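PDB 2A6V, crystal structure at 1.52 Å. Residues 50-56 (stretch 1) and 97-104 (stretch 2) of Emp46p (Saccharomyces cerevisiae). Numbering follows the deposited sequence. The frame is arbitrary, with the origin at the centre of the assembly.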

# COMPACT_ATOMS: atom_id res chain seq x y z
N THR A 50 8.39 13.53 7.44
CA THR A 50 9.17 12.45 6.83
C THR A 50 8.33 11.63 5.87
O THR A 50 7.10 11.59 5.98
N LYS A 51 9.03 10.98 4.94
CA LYS A 51 8.49 10.05 3.95
C LYS A 51 9.19 8.72 4.18
O LYS A 51 10.33 8.67 4.62
N GLY A 52 8.53 7.63 3.83
CA GLY A 52 9.16 6.33 3.81
C GLY A 52 8.40 5.36 2.94
O GLY A 52 7.20 5.57 2.71
N SER A 53 9.07 4.32 2.49
CA SER A 53 8.47 3.34 1.58
C SER A 53 9.11 1.98 1.71
O SER A 53 10.26 1.85 2.15
N LEU A 54 8.34 0.96 1.35
CA LEU A 54 8.80 -0.42 1.26
C LEU A 54 8.35 -0.92 -0.08
O LEU A 54 7.16 -0.95 -0.35
N TRP A 55 9.29 -1.33 -0.91
CA TRP A 55 8.96 -1.89 -2.22
C TRP A 55 9.60 -3.26 -2.39
O TRP A 55 10.76 -3.46 -2.05
N LEU A 56 8.84 -4.22 -2.90
CA LEU A 56 9.44 -5.49 -3.31
C LEU A 56 10.32 -5.28 -4.53
O LEU A 56 9.92 -4.62 -5.49
N SER A 97 10.77 9.54 -8.31
CA SER A 97 9.87 10.49 -7.66
C SER A 97 9.17 9.86 -6.47
O SER A 97 8.79 8.68 -6.50
N THR A 98 8.98 10.70 -5.46
CA THR A 98 8.17 10.39 -4.28
C THR A 98 7.12 11.46 -4.03
O THR A 98 6.68 11.65 -2.89
N GLU A 99 6.73 12.17 -5.08
CA GLU A 99 5.85 13.34 -4.95
C GLU A 99 4.46 12.97 -4.50
O GLU A 99 3.79 13.75 -3.85
N LEU A 100 4.03 11.75 -4.81
CA LEU A 100 2.72 11.26 -4.43
C LEU A 100 2.82 10.29 -3.24
O LEU A 100 3.31 9.16 -3.36
N PHE A 101 2.40 10.76 -2.07
CA PHE A 101 2.43 10.00 -0.81
C PHE A 101 3.71 9.27 -0.50
O PHE A 101 3.71 8.15 -0.01
N GLY A 102 4.83 9.92 -0.81
CA GLY A 102 6.14 9.37 -0.57
C GLY A 102 6.53 8.19 -1.44
O GLY A 102 7.54 7.53 -1.18
N GLY A 103 5.76 7.90 -2.47
CA GLY A 103 5.89 6.63 -3.15
C GLY A 103 6.06 6.63 -4.66
O GLY A 103 6.59 5.66 -5.20
N SER A 104 5.60 7.67 -5.32
CA SER A 104 5.50 7.65 -6.78
C SER A 104 5.50 9.06 -7.35
O SER A 104 5.14 10.03 -6.68

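Packing of strand 51-56 against the irregular loop 97-104 of Emp46p, a contact that buries 266 Å² in all and is centred on Lys51, Gly102 and Gly103. Along the strand, Lys51, Ser53 and Trp55 direct their CA-to-CB bonds toward the loop, while Leu54 and Leu56 stay out of reach. Lys51 gives the largest share. Its chi1 is m and chi2 to chi4 are all t, so the chain is stretched out; CG lies 3.8 Å from Gly102 CA, and the ammonium group reaches Thr98. There Lys51 NZ donates two hydrogen bonds, to Thr98 OG1 and to Thr98 O, each 3.0 Å long, with the p rotamer of Thr98 placing its hydroxyl beside its own carbonyl as a joint acceptor site. Water 1 extends this network, accepting from Lys51 NZ (2.8 Å) and donating to Glu99 OE1 (2.9 Å), although the CA-to-CB bond of Glu99 points away from the strand. Gly102 lies under the lysine chain: an ideal CB here would come within 3.4 Å of Lys51 CG, a tight approach, and its positive phi of 69° also favours glycine. Ser53, chi1 p, leaves its CB 4.1 Å from Gly102 O, and water 2 bridges the hydroxyl and the carbonyl, accepting from Ser53 OG (2.9 Å) and donating to Gly102 O (2.8 Å). Trp55, chi1 m and chi2 97°, presents its ring edge to Gly103, with Trp55 CZ2 3.5 Å from Gly103 O, near the ring plane. Water 3 joins the same two residues, accepting from Trp55 NE1 (3.0 Å) and donating to Gly103 O (3.2 Å). Within the loop, Gly103 N donates to Leu100 O (2.9 Å) and Leu100 N to Ser104 O (2.8 Å), bonds that hold the turn carrying both glycines.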

# COMPACT_ATOMS: atom_id res chain seq x y z
CB THR A 50 9.78 11.52 7.89
OG1 THR A 50 8.78 11.06 8.81
CG2 THR A 50 10.83 12.22 8.74
CB LYS A 51 8.89 10.48 2.54
CG LYS A 51 8.11 11.57 1.90
CD LYS A 51 8.76 11.97 0.55
CE LYS A 51 7.95 13.13 -0.04
NZ LYS A 51 8.34 13.65 -1.41
CB SER A 53 8.56 3.79 0.12
OG SER A 53 9.90 4.07 -0.28
CB LEU A 54 8.21 -1.29 2.37
CG LEU A 54 8.64 -0.90 3.77
CD1 LEU A 54 7.72 -1.52 4.78
CD2 LEU A 54 10.08 -1.30 4.03
CB TRP A 55 9.46 -0.96 -3.33
CG TRP A 55 8.67 0.29 -3.53
CD1 TRP A 55 8.95 1.52 -3.03
CD2 TRP A 55 7.49 0.43 -4.32
NE1 TRP A 55 8.01 2.42 -3.46
CE2 TRP A 55 7.10 1.78 -4.26
CE3 TRP A 55 6.73 -0.46 -5.09
CZ2 TRP A 55 5.97 2.25 -4.91
CZ3 TRP A 55 5.60 0.03 -5.75
CH2 TRP A 55 5.25 1.37 -5.66
CB LEU A 56 8.37 -6.54 -3.62
CG LEU A 56 7.91 -7.32 -2.41
CD1 LEU A 56 6.53 -7.87 -2.65
CD2 LEU A 56 8.90 -8.47 -2.08
CB SER A 97 8.80 11.00 -8.62
OG SER A 97 7.91 11.89 -7.95
CB THR A 98 9.07 10.29 -3.05
OG1 THR A 98 9.80 11.53 -2.89
CG2 THR A 98 10.13 9.20 -3.21
CB GLU A 99 5.85 14.16 -6.27
CG GLU A 99 4.93 15.39 -6.35
CD GLU A 99 5.33 16.54 -5.44
OE1 GLU A 99 6.31 16.42 -4.70
OE2 GLU A 99 4.60 17.55 -5.47
CB LEU A 100 2.08 10.57 -5.65
CG LEU A 100 0.60 10.22 -5.54
CD1 LEU A 100 -0.28 11.42 -5.19
CD2 LEU A 100 0.16 9.59 -6.86
CB PHE A 101 1.13 9.17 -0.68
CG PHE A 101 -0.07 10.04 -0.58
CD1 PHE A 101 -0.39 10.62 0.63
CD2 PHE A 101 -0.80 10.39 -1.72
CE1 PHE A 101 -1.45 11.48 0.74
CE2 PHE A 101 -1.85 11.27 -1.63
CZ PHE A 101 -2.19 11.82 -0.38
CB SER A 104 4.19 6.96 -7.17
OG SER A 104 4.03 6.85 -8.58
O HOH W 1 6.34 15.56 -1.89
O HOH W 2 9.79 6.90 0.29
O HOH W 3 9.01 5.19 -3.22